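Local structure of ochratoxinase (Aspergillus niger, 4C65) at residues L65-M70 with L333-A338; N107-Y112 with G341-E346; L276-G281 with I325-T330; K261-V266 with K280-V285. The protein is a zinc-dependent amidohydrolase and carboxypeptidase that degrades the mycotoxin ochratoxin A, splitting it with water into ochratoxin alpha and L-phenylalanine. All coordinates share one frame; numbering follows the deposited sequence.

Contact 1. Residues L65-M70 with L333-A338; sequences LWDCHM and LGTDTA
His69 lies against Asp336 in the metal centre of the amidohydrolase TIM barrel: the first belongs to the HxH motif that follows strand 60-67 and binds a zinc ion, the second is an active-site residue in the loop after strand 331-332. The His69 side chain can be followed outward. CB sits 3.8 Å from Gly334 CA. CG is anti to the backbone N (chi1 -160°), and the ring lies beside Asp336. There CD2 is 3.6 Å from Asp336 CG, and His69 NE2 is 3.5 Å from Asp336 CG. Ring and carboxylate planes are 29° apart, so the two groups stack, with Asp336 CB also over the ring face. ND1 is hydrogen-bonded to Glu264 OE1 in one of the two conformers modelled for that glutamate.

Backbone bonds and the Asp67 carboxylate hold the two segments together. Cys68 N donates to Leu333 O at 2.9 Å, and Asp336 N to His69 O at 2.7 Å. Asp67 OD1 takes two N-H groups: Thr335 N on its syn lone pair and, closing an Asx turn, His69 N on the anti side, tilted out of the carboxylate plane. Farther along, Met70, bent at chi2 and chi3, sets CE 3.3 Å from Thr337 O and 3.2 Å from Ala338 O.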
loop_
_atom_site.group_PDB
_atom_site.type_symbol
_atom_site.label_atom_id
_atom_site.label_comp_id
_atom_site.label_asym_id
_atom_site.label_seq_id
_atom_site.Cartn_x
_atom_site.Cartn_y
_atom_site.Cartn_z
ATOM N N LEU A 65 -7.709 43.860 -18.617
ATOM C CA LEU A 65 -8.937 43.170 -18.254
ATOM C C LEU A 65 -8.674 41.957 -17.369
ATOM O O LEU A 65 -7.655 41.287 -17.506
ATOM C CB LEU A 65 -9.667 42.735 -19.511
ATOM C CG LEU A 65 -10.245 43.852 -20.368
ATOM C CD1 LEU A 65 -10.498 43.345 -21.775
ATOM C CD2 LEU A 65 -11.530 44.367 -19.716
ATOM N N TRP A 66 -9.619 41.697 -16.466
ATOM C CA TRP A 66 -9.620 40.506 -15.617
ATOM C C TRP A 66 -10.718 39.555 -16.078
ATOM O O TRP A 66 -11.770 39.987 -16.537
ATOM C CB TRP A 66 -9.951 40.841 -14.186
ATOM C CG TRP A 66 -8.841 41.382 -13.372
ATOM C CD1 TRP A 66 -8.180 42.542 -13.570
ATOM C CD2 TRP A 66 -8.336 40.835 -12.150
ATOM N NE1 TRP A 66 -7.240 42.725 -12.578
ATOM C CE2 TRP A 66 -7.323 41.686 -11.696
ATOM C CE3 TRP A 66 -8.630 39.689 -11.409
ATOM C CZ2 TRP A 66 -6.586 41.421 -10.552
ATOM C CZ3 TRP A 66 -7.913 39.446 -10.254
ATOM C CH2 TRP A 66 -6.910 40.318 -9.833
ATOM N N ASP A 67 -10.452 38.255 -15.997
ATOM C CA ASP A 67 -11.522 37.292 -15.943
ATOM C C ASP A 67 -11.392 36.528 -14.649
ATOM O O ASP A 67 -10.325 35.965 -14.360
ATOM C CB ASP A 67 -11.521 36.360 -17.133
ATOM C CG ASP A 67 -12.859 35.641 -17.279
ATOM O OD1 ASP A 67 -13.101 34.667 -16.506
ATOM O OD2 ASP A 67 -13.648 36.071 -18.143
ATOM N N CYS A 68 -12.477 36.512 -13.880
ATOM C CA CYS A 68 -12.457 35.960 -12.545
ATOM C C CYS A 68 -12.941 34.525 -12.446
ATOM O O CYS A 68 -13.113 34.005 -11.343
ATOM C CB CYS A 68 -13.280 36.844 -11.635
ATOM S SG CYS A 68 -12.631 38.530 -11.542
ATOM N N HIS A 69 -13.181 33.886 -13.581
ATOM C CA HIS A 69 -13.563 32.490 -13.574
ATOM C C HIS A 69 -12.965 31.699 -14.740
ATOM O O HIS A 69 -13.645 31.403 -15.703
ATOM C CB HIS A 69 -15.084 32.329 -13.568
ATOM C CG HIS A 69 -15.521 30.978 -13.092
ATOM N ND1 HIS A 69 -16.466 30.813 -12.110
ATOM C CD2 HIS A 69 -15.084 29.734 -13.399
ATOM C CE1 HIS A 69 -16.624 29.523 -11.864
ATOM N NE2 HIS A 69 -15.793 28.850 -12.626
ATOM N N MET A 70 -11.693 31.352 -14.618
ATOM C CA MET A 70 -10.998 30.569 -15.624
ATOM C C MET A 70 -10.688 29.200 -15.049
ATOM O O MET A 70 -10.725 29.011 -13.852
ATOM C CB MET A 70 -9.710 31.271 -16.033
ATOM C CG MET A 70 -9.892 32.693 -16.585
ATOM S SD MET A 70 -11.025 32.773 -17.975
ATOM C CE MET A 70 -10.019 31.925 -19.199
ATOM N N LEU A 333 -16.618 40.078 -13.469
ATOM C CA LEU A 333 -16.925 39.246 -14.623
ATOM C C LEU A 333 -16.043 38.003 -14.674
ATOM O O LEU A 333 -14.839 38.063 -14.422
ATOM C CB LEU A 333 -16.768 40.022 -15.946
ATOM C CG LEU A 333 -17.693 41.213 -16.123
ATOM C CD1 LEU A 333 -17.622 41.723 -17.545
ATOM C CD2 LEU A 333 -19.138 40.879 -15.784
ATOM N N GLY A 334 -16.681 36.877 -15.008
ATOM C CA GLY A 334 -16.013 35.609 -15.199
ATOM C C GLY A 334 -16.746 34.862 -16.261
ATOM O O GLY A 334 -17.950 35.003 -16.400
ATOM N N THR A 335 -16.014 34.033 -16.995
ATOM C CA THR A 335 -16.546 33.363 -18.189
ATOM C C THR A 335 -16.783 31.864 -17.991
ATOM O O THR A 335 -17.694 31.277 -18.588
ATOM C CB THR A 335 -15.578 33.600 -19.357
ATOM O OG1 THR A 335 -15.377 35.006 -19.507
ATOM C CG2 THR A 335 -16.143 33.059 -20.663
ATOM N N ASP A 336 -15.963 31.258 -17.135
ATOM C CA ASP A 336 -15.912 29.815 -16.937
ATOM C C ASP A 336 -15.438 29.133 -18.208
ATOM O O ASP A 336 -16.162 28.376 -18.839
ATOM C CB ASP A 336 -17.256 29.272 -16.476
ATOM C CG ASP A 336 -17.138 27.916 -15.775
ATOM O OD1 ASP A 336 -16.117 27.222 -15.905
ATOM O OD2 ASP A 336 -18.099 27.543 -15.094
ATOM N N THR A 337 -14.198 29.403 -18.566
ATOM C CA THR A 337 -13.620 28.867 -19.793
ATOM C C THR A 337 -12.108 28.650 -19.634
ATOM O O THR A 337 -11.505 29.054 -18.649
ATOM C CB THR A 337 -13.919 29.841 -20.955
ATOM O OG1 THR A 337 -13.615 29.224 -22.203
ATOM C CG2 THR A 337 -13.117 31.116 -20.803
ATOM N N ALA A 338 -11.507 27.999 -20.621
ATOM C CA ALA A 338 -10.058 27.805 -20.667
ATOM C C ALA A 338 -9.370 29.109 -21.032
ATOM O O ALA A 338 -9.938 29.947 -21.727
ATOM C CB ALA A 338 -9.706 26.731 -21.705
#

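Contact 2. Residues N107-Y112 with G341-E346; sequences NGYTSY and GPTALE
The side chains of Tyr109 and Thr343 run antiparallel, each passing the other, where barrel strand 109-114 faces the start of helix 344-354, the helix that follows the last strand of the TIM barrel's parallel sheet. The threonine comes over a face of the phenol ring. Its OG1 stands 3.0 Å above the Tyr109 ring plane, displaced toward the rim, and is 3.1 Å from both Tyr109 CZ and CE1. Thr343 CB makes an off-centre CH-pi contact, 4.1 Å from the ring centroid and 30° off the normal. The torsion explains the approach: OG1 is held between the backbone N and the carbonyl carbon (chi1 52°), while CG2 is anti to the carbonyl carbon and comes to 4.3 Å from Tyr112 OH.

The second tyrosine is turned differently, the Tyr109 and Tyr112 ring planes being about 46° apart. A water lies in the plane of the Tyr112 ring at its edge, and above the same face of Tyr109 that OG1 covers. Tyr112 OH is also hydrogen-bonded to Gly340 N, which ties it to the backbone just before 341-346. The water joins the segments through two short hydrogen bonds, 2.6 Å to Tyr112 OH and 2.5 Å to Thr343 OG1.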
loop_
_atom_site.group_PDB
_atom_site.type_symbol
_atom_site.label_atom_id
_atom_site.label_comp_id
_atom_site.label_asym_id
_atom_site.label_seq_id
_atom_site.Cartn_x
_atom_site.Cartn_y
_atom_site.Cartn_z
ATOM N N ASN A 107 -5.271 39.508 -26.117
ATOM C CA ASN A 107 -6.613 40.082 -26.073
ATOM C C ASN A 107 -6.806 41.126 -25.001
ATOM O O ASN A 107 -7.927 41.541 -24.749
ATOM C CB ASN A 107 -7.651 38.971 -25.899
ATOM C CG ASN A 107 -7.951 38.289 -27.205
ATOM O OD1 ASN A 107 -8.806 38.762 -27.918
ATOM N ND2 ASN A 107 -7.165 37.260 -27.587
ATOM N N GLY A 108 -5.733 41.509 -24.326
ATOM C CA GLY A 108 -5.800 42.520 -23.271
ATOM C C GLY A 108 -6.200 42.017 -21.887
ATOM O O GLY A 108 -6.521 42.800 -21.002
ATOM N N TYR A 109 -6.173 40.718 -21.685
ATOM C CA TYR A 109 -6.426 40.157 -20.373
ATOM C C TYR A 109 -5.113 40.006 -19.602
ATOM O O TYR A 109 -4.314 39.130 -19.940
ATOM C CB TYR A 109 -7.197 38.819 -20.507
ATOM C CG TYR A 109 -8.680 39.070 -20.775
ATOM C CD1 TYR A 109 -9.128 39.433 -22.055
ATOM C CD2 TYR A 109 -9.611 38.998 -19.734
ATOM C CE1 TYR A 109 -10.457 39.705 -22.284
ATOM C CE2 TYR A 109 -10.948 39.252 -19.963
ATOM C CZ TYR A 109 -11.360 39.634 -21.239
ATOM O OH TYR A 109 -12.705 39.880 -21.466
ATOM N N THR A 110 -4.905 40.872 -18.610
ATOM C CA THR A 110 -3.673 40.892 -17.858
ATOM C C THR A 110 -3.763 40.193 -16.491
ATOM O O THR A 110 -2.759 40.032 -15.802
ATOM C CB THR A 110 -3.153 42.323 -17.702
ATOM O OG1 THR A 110 -4.119 43.129 -17.037
ATOM C CG2 THR A 110 -2.871 42.931 -19.061
ATOM N N SER A 111 -4.969 39.794 -16.103
ATOM C CA SER A 111 -5.166 38.985 -14.908
ATOM C C SER A 111 -6.264 37.953 -15.127
ATOM O O SER A 111 -7.288 38.247 -15.733
ATOM C CB SER A 111 -5.502 39.859 -13.675
ATOM O OG SER A 111 -4.367 40.606 -13.221
ATOM N N TYR A 112 -6.020 36.762 -14.600
ATOM C CA TYR A 112 -6.943 35.663 -14.609
ATOM C C TYR A 112 -7.043 35.074 -13.187
ATOM O O TYR A 112 -6.048 34.901 -12.519
ATOM C CB TYR A 112 -6.397 34.555 -15.496
ATOM C CG TYR A 112 -6.779 34.537 -16.968
ATOM C CD1 TYR A 112 -7.742 35.383 -17.503
ATOM C CD2 TYR A 112 -6.207 33.579 -17.812
ATOM C CE1 TYR A 112 -8.085 35.290 -18.848
ATOM C CE2 TYR A 112 -6.558 33.477 -19.132
ATOM C CZ TYR A 112 -7.478 34.344 -19.656
ATOM O OH TYR A 112 -7.814 34.205 -20.973
ATOM N N GLY A 341 -9.862 31.578 -23.978
ATOM C CA GLY A 341 -11.254 31.373 -24.356
ATOM C C GLY A 341 -11.950 32.689 -24.645
ATOM O O GLY A 341 -11.342 33.758 -24.551
ATOM N N PRO A 342 -13.240 32.625 -25.015
ATOM C CA PRO A 342 -14.014 33.783 -25.424
ATOM C C PRO A 342 -14.454 34.638 -24.241
ATOM O O PRO A 342 -15.645 34.838 -24.039
ATOM C CB PRO A 342 -15.218 33.151 -26.110
ATOM C CG PRO A 342 -15.417 31.872 -25.370
ATOM C CD PRO A 342 -14.029 31.384 -25.079
ATOM N N THR A 343 -13.497 35.166 -23.484
ATOM C CA THR A 343 -13.821 35.942 -22.304
ATOM C C THR A 343 -14.533 37.295 -22.589
ATOM O O THR A 343 -15.334 37.767 -21.780
ATOM C CB THR A 343 -12.562 36.200 -21.461
ATOM O OG1 THR A 343 -11.528 36.748 -22.287
ATOM C CG2 THR A 343 -12.083 34.886 -20.803
ATOM N N ALA A 344 -14.249 37.888 -23.751
ATOM C CA ALA A 344 -14.840 39.178 -24.132
ATOM C C ALA A 344 -16.361 39.120 -24.216
ATOM O O ALA A 344 -17.035 40.107 -23.939
ATOM C CB ALA A 344 -14.256 39.654 -25.458
ATOM N N LEU A 345 -16.899 37.959 -24.573
ATOM C CA LEU A 345 -18.340 37.748 -24.590
ATOM C C LEU A 345 -19.023 38.080 -23.262
ATOM O O LEU A 345 -20.201 38.461 -23.235
ATOM C CB LEU A 345 -18.661 36.294 -24.912
ATOM C CG LEU A 345 -18.740 35.802 -26.352
ATOM C CD1 LEU A 345 -19.375 34.419 -26.396
ATOM C CD2 LEU A 345 -19.571 36.731 -27.217
ATOM N N GLU A 346 -18.321 37.863 -22.162
ATOM C CA GLU A 346 -18.916 38.079 -20.859
ATOM C C GLU A 346 -19.247 39.562 -20.660
ATOM O O GLU A 346 -20.221 39.900 -19.958
ATOM C CB GLU A 346 -17.991 37.574 -19.754
ATOM C CG GLU A 346 -18.647 37.458 -18.392
ATOM C CD GLU A 346 -19.778 36.439 -18.357
ATOM O OE1 GLU A 346 -19.830 35.545 -19.218
ATOM O OE2 GLU A 346 -20.611 36.542 -17.431
HETATM O O HOH W 1 -9.060 36.180 -22.001
#

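Contact 3. Residues L276-G281 with I325-T330; sequences LMKEKG and IKAGVT
Lys278 and Met277, near the end of helix 271-280, pack on the chain as it leaves helix 304-327, with Ala327, Gly328 and Val329 as their partners. This is a partly buried helix-end contact toward the outside of the barrel, centred about 19 Å from the centre of the chain, and the two segments bury 213 Å² between them.

Lys278 carries most of it, through its aliphatic carbons. CG is 3.9 Å from Val329 CA, and CD is 3.7 Å from Gly328 O. The bend at chi3 (-77°) then places CE 3.1 Å from Ala327 O. The ammonium group makes only a weak hydrogen bond with that same oxygen, and NZ has a salt bridge with Glu275 one turn back in its own helix. A positive group beside the last carbonyls of helix 304-327 would be expected to suit the negative end of the helix dipole.

Both helices close with a Schellman motif, with Gly281 and Gly328 at positive phi, and each then runs into a strand of the TIM barrel, 283-285 and 331-332 respectively. These turns lead into neighbouring parallel strands, so they lie at the same end of the barrel.

On the inner side the meeting is apolar. Val329 CG1, anti to its backbone N (chi1 -178°), reaches Met277 CB at 4.0 Å, and the two side chains cross obliquely; Trp274 also packs on Val329. Beside them a water donates to Met277 O at 3.2 Å and accepts from Thr330 N at 3.0 Å, bridging the two backbones.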
loop_
_atom_site.group_PDB
_atom_site.type_symbol
_atom_site.label_atom_id
_atom_site.label_comp_id
_atom_site.label_asym_id
_atom_site.label_seq_id
_atom_site.Cartn_x
_atom_site.Cartn_y
_atom_site.Cartn_z
ATOM N N LEU A 276 -27.787 40.333 1.590
ATOM C CA LEU A 276 -26.725 39.695 2.346
ATOM C C LEU A 276 -25.364 39.936 1.712
ATOM O O LEU A 276 -24.376 40.173 2.426
ATOM C CB LEU A 276 -26.946 38.179 2.497
ATOM C CG LEU A 276 -27.851 37.744 3.644
ATOM C CD1 LEU A 276 -28.146 36.247 3.544
ATOM C CD2 LEU A 276 -27.226 38.053 4.994
ATOM N N MET A 277 -25.294 39.838 0.393
ATOM C CA MET A 277 -24.019 39.979 -0.296
ATOM C C MET A 277 -23.492 41.408 -0.208
ATOM O O MET A 277 -22.282 41.630 -0.112
ATOM C CB MET A 277 -24.152 39.541 -1.751
ATOM C CG MET A 277 -24.306 38.032 -1.921
ATOM S SD MET A 277 -24.535 37.569 -3.643
ATOM C CE MET A 277 -22.833 37.649 -4.226
ATOM N N LYS A 278 -24.408 42.377 -0.244
ATOM C CA LYS A 278 -24.052 43.784 -0.042
ATOM C C LYS A 278 -23.570 44.023 1.371
ATOM O O LYS A 278 -22.536 44.637 1.572
ATOM C CB LYS A 278 -25.247 44.680 -0.309
ATOM C CG LYS A 278 -25.474 44.951 -1.785
ATOM C CD LYS A 278 -26.375 46.148 -1.986
ATOM C CE LYS A 278 -27.827 45.796 -1.715
ATOM N NZ LYS A 278 -28.641 47.035 -1.472
ATOM N N GLU A 279 -24.332 43.514 2.334
ATOM C CA GLU A 279 -24.062 43.634 3.767
ATOM C C GLU A 279 -22.684 43.102 4.116
ATOM O O GLU A 279 -21.925 43.741 4.816
ATOM C CB GLU A 279 -25.118 42.831 4.552
ATOM C CG GLU A 279 -26.142 43.597 5.355
ATOM C CD GLU A 279 -27.273 42.650 5.782
ATOM O OE1 GLU A 279 -26.884 41.607 6.390
ATOM O OE2 GLU A 279 -28.497 42.905 5.502
ATOM N N LYS A 280 -22.359 41.933 3.593
ATOM C CA LYS A 280 -21.114 41.252 3.947
ATOM C C LYS A 280 -19.976 41.450 2.957
ATOM O O LYS A 280 -18.883 40.936 3.169
ATOM C CB LYS A 280 -21.400 39.768 4.101
ATOM C CG LYS A 280 -22.337 39.435 5.256
ATOM C CD LYS A 280 -22.672 37.950 5.230
ATOM C CE LYS A 280 -23.475 37.535 6.444
ATOM N NZ LYS A 280 -22.737 37.651 7.720
ATOM N N GLY A 281 -20.213 42.184 1.876
ATOM C CA GLY A 281 -19.155 42.484 0.912
ATOM C C GLY A 281 -18.734 41.246 0.144
ATOM O O GLY A 281 -17.553 40.934 0.055
ATOM N N ILE A 325 -27.549 43.303 -10.097
ATOM C CA ILE A 325 -27.047 44.537 -10.702
ATOM C C ILE A 325 -27.914 45.699 -10.222
ATOM O O ILE A 325 -27.390 46.708 -9.773
ATOM C CB ILE A 325 -27.042 44.449 -12.242
ATOM C CG1 ILE A 325 -25.938 43.497 -12.695
ATOM C CG2 ILE A 325 -26.845 45.830 -12.882
ATOM C CD1 ILE A 325 -26.122 42.950 -14.098
ATOM N N LYS A 326 -29.232 45.512 -10.311
ATOM C CA LYS A 326 -30.222 46.512 -9.934
ATOM C C LYS A 326 -30.095 46.836 -8.436
ATOM O O LYS A 326 -30.184 47.996 -8.041
ATOM C CB LYS A 326 -31.653 46.032 -10.349
ATOM C CG LYS A 326 -32.142 46.656 -11.633
ATOM C CD LYS A 326 -33.672 46.575 -11.702
ATOM C CE LYS A 326 -34.282 46.801 -13.129
ATOM N NZ LYS A 326 -34.065 45.614 -14.019
ATOM N N ALA A 327 -29.811 45.837 -7.613
ATOM C CA ALA A 327 -29.721 46.051 -6.166
ATOM C C ALA A 327 -28.384 46.628 -5.718
ATOM O O ALA A 327 -28.221 46.980 -4.556
ATOM C CB ALA A 327 -29.984 44.749 -5.434
ATOM N N GLY A 328 -27.424 46.724 -6.617
ATOM C CA GLY A 328 -26.133 47.325 -6.289
ATOM C C GLY A 328 -25.149 46.392 -5.599
ATOM O O GLY A 328 -24.232 46.844 -4.940
ATOM N N VAL A 329 -25.320 45.078 -5.780
ATOM C CA VAL A 329 -24.307 44.072 -5.375
ATOM C C VAL A 329 -23.047 44.298 -6.180
ATOM O O VAL A 329 -23.126 44.609 -7.367
ATOM C CB VAL A 329 -24.799 42.637 -5.645
ATOM C CG1 VAL A 329 -23.767 41.606 -5.189
ATOM C CG2 VAL A 329 -26.142 42.388 -4.958
ATOM N N THR A 330 -21.895 44.167 -5.541
ATOM C CA THR A 330 -20.633 44.338 -6.229
ATOM C C THR A 330 -20.360 43.142 -7.160
ATOM O O THR A 330 -20.354 41.992 -6.712
ATOM C CB THR A 330 -19.482 44.430 -5.235
ATOM O OG1 THR A 330 -19.735 45.482 -4.320
ATOM C CG2 THR A 330 -18.175 44.685 -5.955
HETATM O O HOH W 2 -21.460 42.998 -2.830
#

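Contact 4. Residues K261-V266 with K280-V285; sequences KSLEHV and KGILYV
A beta-alpha-beta crossover of the TIM barrel, strand 262-263, helix 271-280 and strand 283-285, sets Ser262-Glu264 parallel to Leu283-Val285. Four backbone hydrogen bonds give the evidence. Leu283 N donates to Lys261 O at 2.8 Å, almost straight at 175°, and Leu263 N to Leu283 O at 2.9 Å. Val285 N then donates to Leu263 O at 3.0 Å, and His265 N to Val285 O at 2.8 Å. Ser262 and Leu283 share one sheet face with Glu264 and Val285, and there Ser262 OG donates to Glu264 OE2; Leu263 and Tyr284 lie on the other.

Beyond the corner at Glu264, Val266 lies over the Tyr284 ring. Its CG2 sits over the ring centre in a CH-pi contact, 3.8 Å from the centroid and only 6° off the normal. Leu263 CG packs on Ile282 CG2 at 3.8 Å.

At the end of the pair Lys261, bent at chi2, chi3 and chi4, folds its NZ back to Lys280 O and Gly281 O, 3.0 Å from each. It approaches the first in the carbonyl plane and the second from 49° above it. One ammonium thus grips two carbonyls where helix 271-280 gives way to the turn, and its charge would probably be favourable there. At the far end CB of His265, a zinc ligand, is directed away from 280-285; the bond at its N, with ND1 bound to Thr287 OG1, probably fixes how the imidazole is presented to the metal.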
loop_
_atom_site.group_PDB
_atom_site.type_symbol
_atom_site.label_atom_id
_atom_site.label_comp_id
_atom_site.label_asym_id
_atom_site.label_seq_id
_atom_site.Cartn_x
_atom_site.Cartn_y
_atom_site.Cartn_z
ATOM N N LYS A 261 -16.433 34.766 0.279
ATOM C CA LYS A 261 -16.425 36.162 -0.105
ATOM C C LYS A 261 -16.617 36.358 -1.579
ATOM O O LYS A 261 -16.696 37.465 -2.049
ATOM C CB LYS A 261 -15.153 36.839 0.376
ATOM C CG LYS A 261 -15.082 36.963 1.886
ATOM C CD LYS A 261 -16.185 37.854 2.458
ATOM C CE LYS A 261 -15.612 39.065 3.157
ATOM N NZ LYS A 261 -15.978 40.359 2.495
ATOM N N SER A 262 -16.725 35.267 -2.319
ATOM C CA SER A 262 -16.997 35.336 -3.742
ATOM C C SER A 262 -17.909 34.179 -4.108
ATOM O O SER A 262 -17.709 33.061 -3.657
ATOM C CB SER A 262 -15.666 35.279 -4.506
ATOM O OG SER A 262 -15.859 35.227 -5.913
ATOM N N LEU A 263 -18.942 34.441 -4.885
ATOM C CA LEU A 263 -19.853 33.386 -5.288
ATOM C C LEU A 263 -19.911 33.335 -6.783
ATOM O O LEU A 263 -19.988 34.390 -7.445
ATOM C CB LEU A 263 -21.254 33.632 -4.737
ATOM C CG LEU A 263 -21.339 33.744 -3.230
ATOM C CD1 LEU A 263 -22.765 34.106 -2.836
ATOM C CD2 LEU A 263 -20.894 32.469 -2.543
ATOM N N GLU A 264 -19.935 32.118 -7.317
ATOM C CA GLU A 264 -20.000 31.929 -8.752
ATOM C C GLU A 264 -21.363 31.396 -9.199
ATOM O O GLU A 264 -21.962 30.585 -8.496
ATOM C CB GLU A 264 -18.880 31.002 -9.196
ATOM C CG GLU A 264 -17.642 31.087 -8.344
ATOM C CD GLU A 264 -16.987 32.437 -8.624
ATOM O OE1 GLU A 264 -16.758 32.726 -9.829
ATOM O OE2 GLU A 264 -16.699 33.204 -7.669
ATOM N N HIS A 265 -21.800 31.845 -10.370
ATOM C CA HIS A 265 -23.073 31.478 -10.960
ATOM C C HIS A 265 -24.234 32.118 -10.220
ATOM O O HIS A 265 -24.971 32.934 -10.790
ATOM C CB HIS A 265 -23.249 29.950 -11.050
ATOM C CG HIS A 265 -21.997 29.225 -11.428
ATOM N ND1 HIS A 265 -21.341 29.454 -12.615
ATOM C CD2 HIS A 265 -21.258 28.314 -10.760
ATOM C CE1 HIS A 265 -20.252 28.713 -12.664
ATOM N NE2 HIS A 265 -20.185 28.001 -11.554
ATOM N N VAL A 266 -24.410 31.718 -8.967
ATOM C CA VAL A 266 -25.383 32.306 -8.065
ATOM C C VAL A 266 -26.772 32.313 -8.670
ATOM O O VAL A 266 -27.556 33.231 -8.440
ATOM C CB VAL A 266 -24.991 33.730 -7.631
ATOM C CG1 VAL A 266 -25.295 33.907 -6.156
ATOM C CG2 VAL A 266 -23.512 34.012 -7.847
ATOM N N LYS A 280 -22.359 41.933 3.593
ATOM C CA LYS A 280 -21.114 41.252 3.947
ATOM C C LYS A 280 -19.976 41.450 2.957
ATOM O O LYS A 280 -18.883 40.936 3.169
ATOM C CB LYS A 280 -21.400 39.768 4.101
ATOM C CG LYS A 280 -22.337 39.435 5.256
ATOM C CD LYS A 280 -22.672 37.950 5.230
ATOM C CE LYS A 280 -23.475 37.535 6.444
ATOM N NZ LYS A 280 -22.737 37.651 7.720
ATOM N N GLY A 281 -20.213 42.184 1.876
ATOM C CA GLY A 281 -19.155 42.484 0.912
ATOM C C GLY A 281 -18.734 41.246 0.144
ATOM O O GLY A 281 -17.553 40.934 0.055
ATOM N N ILE A 282 -19.717 40.551 -0.408
ATOM C CA ILE A 282 -19.478 39.331 -1.130
ATOM C C ILE A 282 -19.588 39.598 -2.620
ATOM O O ILE A 282 -20.544 40.206 -3.075
ATOM C CB ILE A 282 -20.468 38.244 -0.717
ATOM C CG1 ILE A 282 -20.426 38.056 0.810
ATOM C CG2 ILE A 282 -20.153 36.926 -1.440
ATOM C CD1 ILE A 282 -21.459 37.091 1.368
ATOM N N LEU A 283 -18.601 39.110 -3.374
ATOM C CA LEU A 283 -18.526 39.369 -4.795
ATOM C C LEU A 283 -19.439 38.422 -5.568
ATOM O O LEU A 283 -19.519 37.232 -5.243
ATOM C CB LEU A 283 -17.098 39.221 -5.287
ATOM C CG LEU A 283 -16.814 39.664 -6.722
ATOM C CD1 LEU A 283 -17.014 41.167 -6.870
ATOM C CD2 LEU A 283 -15.398 39.304 -7.075
ATOM N N TYR A 284 -20.110 38.966 -6.601
ATOM C CA TYR A 284 -21.004 38.224 -7.473
ATOM C C TYR A 284 -20.331 38.036 -8.830
ATOM O O TYR A 284 -20.045 39.012 -9.524
ATOM C CB TYR A 284 -22.306 38.994 -7.657
ATOM C CG TYR A 284 -23.508 38.226 -8.223
ATOM C CD1 TYR A 284 -23.542 37.794 -9.538
ATOM C CD2 TYR A 284 -24.644 38.011 -7.444
ATOM C CE1 TYR A 284 -24.658 37.140 -10.057
ATOM C CE2 TYR A 284 -25.760 37.355 -7.942
ATOM C CZ TYR A 284 -25.771 36.920 -9.250
ATOM O OH TYR A 284 -26.881 36.266 -9.745
ATOM N N VAL A 285 -20.114 36.781 -9.211
ATOM C CA VAL A 285 -19.562 36.441 -10.503
ATOM C C VAL A 285 -20.535 35.528 -11.221
ATOM O O VAL A 285 -20.614 34.330 -10.934
ATOM C CB VAL A 285 -18.206 35.751 -10.342
ATOM C CG1 VAL A 285 -17.595 35.444 -11.703
ATOM C CG2 VAL A 285 -17.284 36.631 -9.511
#

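How the contacts relate
Contacts 1, 2 and 4 are buried, while contact 3 lies toward the surface, and the chemistry follows. Contact 1, whose centre lies about 4 Å from the centre of the chain, is rich in polar groups and holds active-site residues; it meets contact 4 where the rings of His69 and His265 come together, a zinc ligand from each, so both serve one metal centre. Contact 2 shares the sheet of strands 60-67 and 109-114 with contact 1, but works through an aromatic face and a bridging water, and touches neither contact 3 nor contact 4. Contacts 3 and 4 both hold Lys280 and Gly281 and are also joined by the bond from Tyr284 N to Thr330 O; the first relies on lysine methylenes and helix ends, the second on regular parallel-strand bonding.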